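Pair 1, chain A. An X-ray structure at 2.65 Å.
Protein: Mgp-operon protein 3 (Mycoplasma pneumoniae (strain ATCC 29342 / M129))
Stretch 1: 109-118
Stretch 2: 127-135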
# COMPACT_ATOMS: atom_id res chain seq x y z
N GLN A 109 -24.55 18.75 7.09
CA GLN A 109 -24.09 17.48 6.54
C GLN A 109 -22.69 17.14 7.01
O GLN A 109 -21.90 18.04 7.31
CB GLN A 109 -24.16 17.48 4.99
CG GLN A 109 -23.44 18.66 4.33
CD GLN A 109 -23.75 18.83 2.86
OE1 GLN A 109 -23.44 17.97 2.03
NE2 GLN A 109 -24.33 19.97 2.51
N ASP A 110 -22.40 15.84 7.05
CA ASP A 110 -21.12 15.26 7.45
C ASP A 110 -20.10 15.18 6.30
O ASP A 110 -18.93 14.90 6.56
CB ASP A 110 -21.35 13.85 8.03
CG ASP A 110 -22.31 12.96 7.24
OD1 ASP A 110 -22.23 12.95 5.99
OD2 ASP A 110 -23.13 12.28 7.88
N PHE A 111 -20.56 15.40 5.04
CA PHE A 111 -19.77 15.33 3.79
C PHE A 111 -19.09 13.96 3.61
O PHE A 111 -17.98 13.88 3.08
CB PHE A 111 -18.77 16.50 3.65
CG PHE A 111 -19.37 17.88 3.77
CD1 PHE A 111 -19.48 18.50 5.01
CD2 PHE A 111 -19.77 18.59 2.64
CE1 PHE A 111 -20.00 19.79 5.11
CE2 PHE A 111 -20.29 19.88 2.75
CZ PHE A 111 -20.40 20.47 3.98
N ALA A 112 -19.78 12.88 4.03
CA ALA A 112 -19.32 11.50 3.90
C ALA A 112 -19.20 11.11 2.44
O ALA A 112 -19.88 11.68 1.58
CB ALA A 112 -20.30 10.57 4.60
N SER A 113 -18.35 10.13 2.14
CA SER A 113 -18.19 9.62 0.79
C SER A 113 -19.41 8.79 0.37
O SER A 113 -20.07 8.17 1.20
CB SER A 113 -16.92 8.80 0.68
OG SER A 113 -15.80 9.59 1.01
N TYR A 114 -19.71 8.81 -0.93
CA TYR A 114 -20.85 8.07 -1.46
C TYR A 114 -20.49 7.22 -2.65
O TYR A 114 -19.59 7.56 -3.42
CB TYR A 114 -21.99 9.01 -1.87
CG TYR A 114 -22.77 9.59 -0.71
CD1 TYR A 114 -23.84 8.89 -0.15
CD2 TYR A 114 -22.45 10.83 -0.18
CE1 TYR A 114 -24.56 9.42 0.92
CE2 TYR A 114 -23.16 11.37 0.89
CZ TYR A 114 -24.21 10.66 1.44
OH TYR A 114 -24.91 11.19 2.51
N VAL A 115 -21.23 6.12 -2.80
CA VAL A 115 -21.21 5.25 -3.96
C VAL A 115 -22.52 5.61 -4.64
O VAL A 115 -23.58 5.53 -4.01
CB VAL A 115 -21.11 3.74 -3.62
CG1 VAL A 115 -21.47 2.87 -4.82
CG2 VAL A 115 -19.72 3.39 -3.11
N LEU A 116 -22.44 6.11 -5.89
CA LEU A 116 -23.62 6.54 -6.64
C LEU A 116 -23.98 5.51 -7.70
O LEU A 116 -23.10 5.00 -8.39
CB LEU A 116 -23.40 7.91 -7.31
CG LEU A 116 -22.64 8.96 -6.51
CD1 LEU A 116 -22.27 10.11 -7.38
CD2 LEU A 116 -23.45 9.46 -5.34
N ILE A 117 -25.28 5.21 -7.81
CA ILE A 117 -25.81 4.26 -8.78
C ILE A 117 -26.65 5.02 -9.81
O ILE A 117 -27.52 5.82 -9.44
CB ILE A 117 -26.63 3.13 -8.09
CG1 ILE A 117 -25.87 2.47 -6.90
CG2 ILE A 117 -27.14 2.08 -9.08
CD1 ILE A 117 -24.50 1.75 -7.20
N PHE A 118 -26.36 4.78 -11.09
CA PHE A 118 -27.04 5.39 -12.22
C PHE A 118 -27.61 4.31 -13.12
O PHE A 118 -27.01 3.24 -13.26
CB PHE A 118 -26.07 6.27 -13.02
CG PHE A 118 -25.59 7.51 -12.31
CD1 PHE A 118 -24.45 7.48 -11.50
CD2 PHE A 118 -26.25 8.73 -12.47
CE1 PHE A 118 -24.00 8.63 -10.86
CE2 PHE A 118 -25.79 9.88 -11.82
CZ PHE A 118 -24.67 9.83 -11.02
N VAL A 127 -29.53 8.36 -15.68
CA VAL A 127 -30.48 8.84 -14.68
C VAL A 127 -29.98 8.38 -13.31
O VAL A 127 -29.54 7.24 -13.19
CB VAL A 127 -31.92 8.32 -15.00
CG1 VAL A 127 -32.89 8.54 -13.85
CG2 VAL A 127 -32.46 8.96 -16.27
N PHE A 128 -30.00 9.27 -12.31
CA PHE A 128 -29.55 8.94 -10.95
C PHE A 128 -30.58 8.03 -10.27
O PHE A 128 -31.77 8.34 -10.25
CB PHE A 128 -29.28 10.23 -10.12
CG PHE A 128 -28.96 10.01 -8.66
CD1 PHE A 128 -27.71 9.53 -8.26
CD2 PHE A 128 -29.91 10.27 -7.68
CE1 PHE A 128 -27.42 9.32 -6.92
CE2 PHE A 128 -29.61 10.06 -6.33
CZ PHE A 128 -28.37 9.59 -5.96
N GLU A 129 -30.12 6.88 -9.74
CA GLU A 129 -30.99 5.93 -9.05
C GLU A 129 -30.94 6.17 -7.55
O GLU A 129 -31.94 6.56 -6.96
CB GLU A 129 -30.61 4.48 -9.36
CG GLU A 129 -31.08 3.98 -10.71
CD GLU A 129 -31.74 2.62 -10.69
OE1 GLU A 129 -31.10 1.64 -10.25
OE2 GLU A 129 -32.92 2.54 -11.12
N ARG A 130 -29.77 5.93 -6.93
CA ARG A 130 -29.57 6.05 -5.49
C ARG A 130 -28.11 6.24 -5.09
O ARG A 130 -27.21 6.05 -5.91
CB ARG A 130 -30.18 4.84 -4.75
CG ARG A 130 -29.65 3.46 -5.19
CD ARG A 130 -30.32 2.32 -4.45
NE ARG A 130 -30.09 2.40 -3.01
CZ ARG A 130 -31.05 2.40 -2.09
NH1 ARG A 130 -30.74 2.49 -0.80
NH2 ARG A 130 -32.32 2.29 -2.45
N LYS A 131 -27.88 6.63 -3.82
CA LYS A 131 -26.56 6.80 -3.21
C LYS A 131 -26.44 6.00 -1.92
O LYS A 131 -27.39 5.94 -1.14
CB LYS A 131 -26.17 8.29 -3.03
CG LYS A 131 -27.09 9.14 -2.15
CD LYS A 131 -26.55 10.56 -2.02
CE LYS A 131 -27.16 11.34 -0.87
NZ LYS A 131 -28.47 11.95 -1.24
N ILE A 132 -25.29 5.34 -1.73
CA ILE A 132 -25.00 4.53 -0.54
C ILE A 132 -23.88 5.22 0.23
O ILE A 132 -22.77 5.40 -0.30
CB ILE A 132 -24.66 3.04 -0.90
CG1 ILE A 132 -25.77 2.38 -1.75
CG2 ILE A 132 -24.37 2.20 0.36
CD1 ILE A 132 -25.39 2.12 -3.17
N LYS A 133 -24.17 5.63 1.47
CA LYS A 133 -23.23 6.31 2.35
C LYS A 133 -22.16 5.33 2.84
O LYS A 133 -22.46 4.19 3.18
CB LYS A 133 -23.98 6.92 3.53
CG LYS A 133 -23.31 8.10 4.19
CD LYS A 133 -24.27 8.67 5.19
CE LYS A 133 -23.75 9.87 5.91
NZ LYS A 133 -22.97 9.48 7.12
N LEU A 134 -20.91 5.79 2.88
CA LEU A 134 -19.81 4.97 3.35
C LEU A 134 -19.53 5.37 4.78
O LEU A 134 -18.75 6.28 5.05
CB LEU A 134 -18.57 5.12 2.45
CG LEU A 134 -18.74 4.75 0.97
CD1 LEU A 134 -17.48 5.03 0.21
CD2 LEU A 134 -19.17 3.28 0.79
N ALA A 135 -20.25 4.73 5.70
CA ALA A 135 -20.15 4.99 7.12
C ALA A 135 -18.82 4.52 7.72
O ALA A 135 -18.25 3.52 7.28
CB ALA A 135 -21.31 4.33 7.84

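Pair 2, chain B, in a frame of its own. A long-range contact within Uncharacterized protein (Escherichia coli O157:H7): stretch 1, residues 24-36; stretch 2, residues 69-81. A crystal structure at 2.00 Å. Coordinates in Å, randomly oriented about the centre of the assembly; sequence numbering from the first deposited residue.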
# COMPACT_ATOMS: atom_id res chain seq x y z
N GLY B 24 -10.79 13.41 -6.71
CA GLY B 24 -11.01 12.03 -7.09
C GLY B 24 -12.50 11.77 -7.19
O GLY B 24 -13.20 12.47 -7.93
N HIS B 25 -13.00 10.83 -6.41
CA HIS B 25 -14.42 10.46 -6.51
C HIS B 25 -15.31 11.04 -5.41
O HIS B 25 -16.38 10.51 -5.15
CB HIS B 25 -14.54 8.94 -6.60
CG HIS B 25 -13.94 8.38 -7.85
ND1 HIS B 25 -12.68 7.80 -7.87
CD2 HIS B 25 -14.39 8.35 -9.12
CE1 HIS B 25 -12.40 7.42 -9.11
NE2 HIS B 25 -13.43 7.73 -9.88
N GLY B 26 -14.89 12.14 -4.80
CA GLY B 26 -15.70 12.79 -3.76
C GLY B 26 -15.62 12.11 -2.41
O GLY B 26 -14.56 12.10 -1.79
N GLU B 27 -16.72 11.54 -1.92
CA GLU B 27 -16.71 10.87 -0.63
C GLU B 27 -16.38 9.41 -0.87
O GLU B 27 -17.22 8.67 -1.35
CB GLU B 27 -18.07 10.95 0.08
CG GLU B 27 -18.48 12.32 0.61
CD GLU B 27 -17.42 12.95 1.50
OE1 GLU B 27 -16.98 12.30 2.47
OE2 GLU B 27 -17.03 14.09 1.24
N VAL B 28 -15.17 9.00 -0.47
CA VAL B 28 -14.67 7.67 -0.74
C VAL B 28 -14.73 6.76 0.50
O VAL B 28 -14.33 7.14 1.60
CB VAL B 28 -13.21 7.74 -1.21
CG1 VAL B 28 -12.67 6.35 -1.52
CG2 VAL B 28 -13.10 8.63 -2.44
N ARG B 29 -15.19 5.53 0.29
CA ARG B 29 -15.28 4.53 1.34
C ARG B 29 -13.93 3.87 1.55
O ARG B 29 -13.21 3.60 0.58
CB ARG B 29 -16.30 3.49 0.92
CG ARG B 29 -16.37 2.21 1.73
CD ARG B 29 -17.49 1.33 1.18
NE ARG B 29 -17.48 -0.05 1.66
CZ ARG B 29 -18.20 -0.50 2.70
NH1 ARG B 29 -18.96 0.31 3.41
NH2 ARG B 29 -18.13 -1.78 3.02
N GLY B 30 -13.58 3.61 2.80
CA GLY B 30 -12.35 2.93 3.14
C GLY B 30 -12.50 2.05 4.38
O GLY B 30 -13.39 2.29 5.20
N TYR B 31 -11.66 1.03 4.48
CA TYR B 31 -11.61 0.14 5.62
C TYR B 31 -10.52 0.65 6.56
O TYR B 31 -9.32 0.66 6.20
CB TYR B 31 -11.30 -1.27 5.12
CG TYR B 31 -11.33 -2.38 6.15
CD1 TYR B 31 -12.49 -2.70 6.84
CD2 TYR B 31 -10.21 -3.19 6.35
CE1 TYR B 31 -12.52 -3.78 7.72
CE2 TYR B 31 -10.23 -4.26 7.23
CZ TYR B 31 -11.37 -4.54 7.93
OH TYR B 31 -11.37 -5.61 8.80
N LEU B 32 -10.92 1.15 7.72
CA LEU B 32 -10.00 1.72 8.69
C LEU B 32 -9.80 0.73 9.85
O LEU B 32 -10.79 0.34 10.48
CB LEU B 32 -10.59 3.02 9.25
CG LEU B 32 -9.76 3.80 10.28
CD1 LEU B 32 -8.57 4.45 9.62
CD2 LEU B 32 -10.62 4.89 10.93
N VAL B 33 -8.55 0.36 10.14
CA VAL B 33 -8.28 -0.55 11.24
C VAL B 33 -7.27 0.06 12.20
O VAL B 33 -6.20 0.51 11.77
CB VAL B 33 -7.72 -1.91 10.77
CG1 VAL B 33 -7.82 -2.93 11.90
CG2 VAL B 33 -8.49 -2.43 9.57
N LYS B 34 -7.59 0.07 13.50
CA LYS B 34 -6.72 0.63 14.54
C LYS B 34 -6.34 -0.42 15.56
O LYS B 34 -7.08 -1.39 15.75
CB LYS B 34 -7.48 1.69 15.34
CG LYS B 34 -8.07 2.82 14.56
CD LYS B 34 -9.01 3.64 15.43
CE LYS B 34 -9.58 4.79 14.63
NZ LYS B 34 -10.66 5.52 15.34
N PRO B 35 -5.20 -0.23 16.25
CA PRO B 35 -4.91 -1.08 17.39
C PRO B 35 -6.02 -0.84 18.42
O PRO B 35 -6.42 0.31 18.63
CB PRO B 35 -3.56 -0.54 17.91
CG PRO B 35 -2.94 0.15 16.75
CD PRO B 35 -4.09 0.68 15.93
N ALA B 36 -6.55 -1.90 19.02
CA ALA B 36 -7.66 -1.77 19.97
C ALA B 36 -7.28 -0.99 21.23
O ALA B 36 -8.09 -0.26 21.79
CB ALA B 36 -8.21 -3.13 20.35
N GLY B 69 0.71 -2.39 15.21
CA GLY B 69 0.66 -1.15 15.99
C GLY B 69 0.40 0.16 15.25
O GLY B 69 0.61 1.23 15.81
N TYR B 70 -0.10 0.11 14.02
CA TYR B 70 -0.37 1.33 13.25
C TYR B 70 -1.83 1.46 12.86
O TYR B 70 -2.56 0.46 12.81
CB TYR B 70 0.49 1.34 11.99
CG TYR B 70 1.95 1.09 12.30
CD1 TYR B 70 2.73 2.08 12.87
CD2 TYR B 70 2.53 -0.15 12.06
CE1 TYR B 70 4.07 1.85 13.18
CE2 TYR B 70 3.86 -0.40 12.36
CZ TYR B 70 4.63 0.61 12.92
OH TYR B 70 5.96 0.38 13.23
N ILE B 71 -2.28 2.69 12.60
CA ILE B 71 -3.64 2.90 12.08
C ILE B 71 -3.55 2.66 10.59
O ILE B 71 -2.77 3.32 9.92
CB ILE B 71 -4.19 4.32 12.32
CG1 ILE B 71 -4.28 4.59 13.82
CG2 ILE B 71 -5.58 4.44 11.70
CD1 ILE B 71 -4.55 6.04 14.17
N ALA B 72 -4.34 1.73 10.06
CA ALA B 72 -4.31 1.40 8.65
C ALA B 72 -5.59 1.84 7.96
O ALA B 72 -6.69 1.65 8.49
CB ALA B 72 -4.10 -0.09 8.48
N LEU B 73 -5.45 2.46 6.79
CA LEU B 73 -6.60 2.84 5.98
C LEU B 73 -6.41 2.27 4.59
O LEU B 73 -5.41 2.55 3.92
CB LEU B 73 -6.74 4.34 5.91
CG LEU B 73 -7.84 4.85 4.97
CD1 LEU B 73 -9.23 4.32 5.33
CD2 LEU B 73 -7.86 6.36 4.98
N ALA B 74 -7.35 1.43 4.16
CA ALA B 74 -7.35 0.81 2.84
C ALA B 74 -8.56 1.32 2.06
O ALA B 74 -9.68 0.85 2.29
CB ALA B 74 -7.41 -0.71 2.97
N PRO B 75 -8.36 2.30 1.17
CA PRO B 75 -9.50 2.81 0.42
C PRO B 75 -10.09 1.80 -0.57
O PRO B 75 -9.38 0.89 -1.02
CB PRO B 75 -8.91 4.02 -0.34
CG PRO B 75 -7.72 4.42 0.44
CD PRO B 75 -7.16 3.12 0.95
N ASP B 76 -11.34 2.01 -0.95
CA ASP B 76 -11.99 1.20 -1.97
C ASP B 76 -12.03 1.94 -3.32
O ASP B 76 -12.85 2.85 -3.54
CB ASP B 76 -13.41 0.82 -1.56
CG ASP B 76 -14.02 -0.22 -2.49
OD1 ASP B 76 -13.37 -0.64 -3.48
OD2 ASP B 76 -15.17 -0.60 -2.22
N GLY B 77 -11.16 1.51 -4.22
CA GLY B 77 -11.05 2.13 -5.54
C GLY B 77 -12.22 1.86 -6.46
O GLY B 77 -12.34 2.47 -7.52
N LEU B 78 -13.08 0.92 -6.06
CA LEU B 78 -14.29 0.63 -6.83
C LEU B 78 -15.52 1.28 -6.24
O LEU B 78 -16.64 0.98 -6.65
CB LEU B 78 -14.50 -0.88 -6.92
CG LEU B 78 -13.40 -1.65 -7.64
CD1 LEU B 78 -13.77 -3.13 -7.75
CD2 LEU B 78 -13.15 -1.07 -9.04
N ASN B 79 -15.33 2.22 -5.31
CA ASN B 79 -16.48 2.82 -4.64
C ASN B 79 -17.43 3.55 -5.58
O ASN B 79 -18.63 3.61 -5.33
CB ASN B 79 -16.05 3.74 -3.51
CG ASN B 79 -17.20 4.11 -2.60
OD1 ASN B 79 -18.00 3.26 -2.17
ND2 ASN B 79 -17.28 5.37 -2.26
N SER B 80 -16.90 4.08 -6.68
CA SER B 80 -17.73 4.82 -7.64
C SER B 80 -18.57 3.90 -8.55
O SER B 80 -19.43 4.39 -9.26
CB SER B 80 -16.86 5.72 -8.52
OG SER B 80 -15.95 4.98 -9.32
N VAL B 81 -18.26 2.60 -8.56
CA VAL B 81 -18.97 1.66 -9.43
C VAL B 81 -19.55 0.49 -8.62
O VAL B 81 -19.58 -0.65 -9.10
CB VAL B 81 -18.06 1.16 -10.60
CG1 VAL B 81 -17.81 2.29 -11.60
CG2 VAL B 81 -16.73 0.61 -10.09
O HOH W 1 -15.72 -2.28 -0.35

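Both pairs are two antiparallel strands laid side by side, and the 14 central residues superpose with an RMSD of 0.6 Å. The strand axes approach to 4.6 Å in pair 1 and 4.4 Å in pair 2, with N-to-C directions 145° and 151° apart. The match is tightest where S113(A), V115(A) and L116(A) fall on R29(B), Y31(B) and L32(B), facing K131(A), I132(A) and L134(A), which fall on L73(B), A74(B) and D76(B).

The shared rule is a ladder of backbone hydrogen bonds that asks little of the side chains. In pair 1, V115(A) N donates to I132(A) O at 3.0 Å and I132(A) N returns to V115(A) O at 2.9 Å. The matched rung in pair 2 runs from Y31(B) N to A74(B) O at 3.0 Å and from A74(B) N to Y31(B) O at 2.9 Å. One step outward, L134(A) N reaches S113(A) O at 3.0 Å, just as D76(B) N reaches R29(B) O at 2.9 Å.

At the other end the ladders differ. Pair 2 keeps its register: V33(B) N to A72(B) O and A72(B) N to V33(B) O are both 2.8 Å. Pair 1 has a beta bulge between I117(A) and F118(A). I117(A) N still bonds R130(A) O at 2.8 Å, but I117(A) O takes E129(A) N at 2.8 Å and only a weak bond from R130(A) N at 3.4 Å. F118(A) consequently pairs with F128(A), whose ring edge points toward the F118(A) ring face, centroids 5.7 Å apart.

The sharpest contrast in side chains is Y114(A) against G30(B). Y114(A) spreads its ring across the neighbouring strand, and K131(A) CD sits over one face, 3.9 Å from the centroid of the Y114(A) ring. Paired with Y114(A) across the strands, K133(A) rises off the sheet on the same face, and its NZ forms a salt bridge with D110(A) OD2 at 2.9 Å. Pair 2 fills the same region from across the gap. G30(B) leaves space for L73(B), whose CD1 lies 4.1 Å from G30(B) CA; an ideal CB on the glycine would come within 2.8 Å of that methyl, a clash. P75(B) takes the place of K133(A), its CA 3.9 Å from G30(B) CA.

On the face carrying V115(A) and I117(A), bulk is shared: I117(A) CG1 meets I132(A) CD1 at 3.8 Å, and V115(A) CG2 meets L134(A) CD2 at 3.9 Å. Pair 2 puts the larger residues, Y31(B) and V33(B), on one strand and A74(B) and A72(B) on the other, with Y31(B) CB and A74(B) CB 4.5 Å apart.

Where L134(A) packs on V115(A), D76(B) is polar: its OD2 accepts from a water at 2.6 Å, and that water is weakly bonded to R29(B) NE at 3.5 Å. For a designer, the backbone fixes the rungs, while bulk may be supplied by either strand.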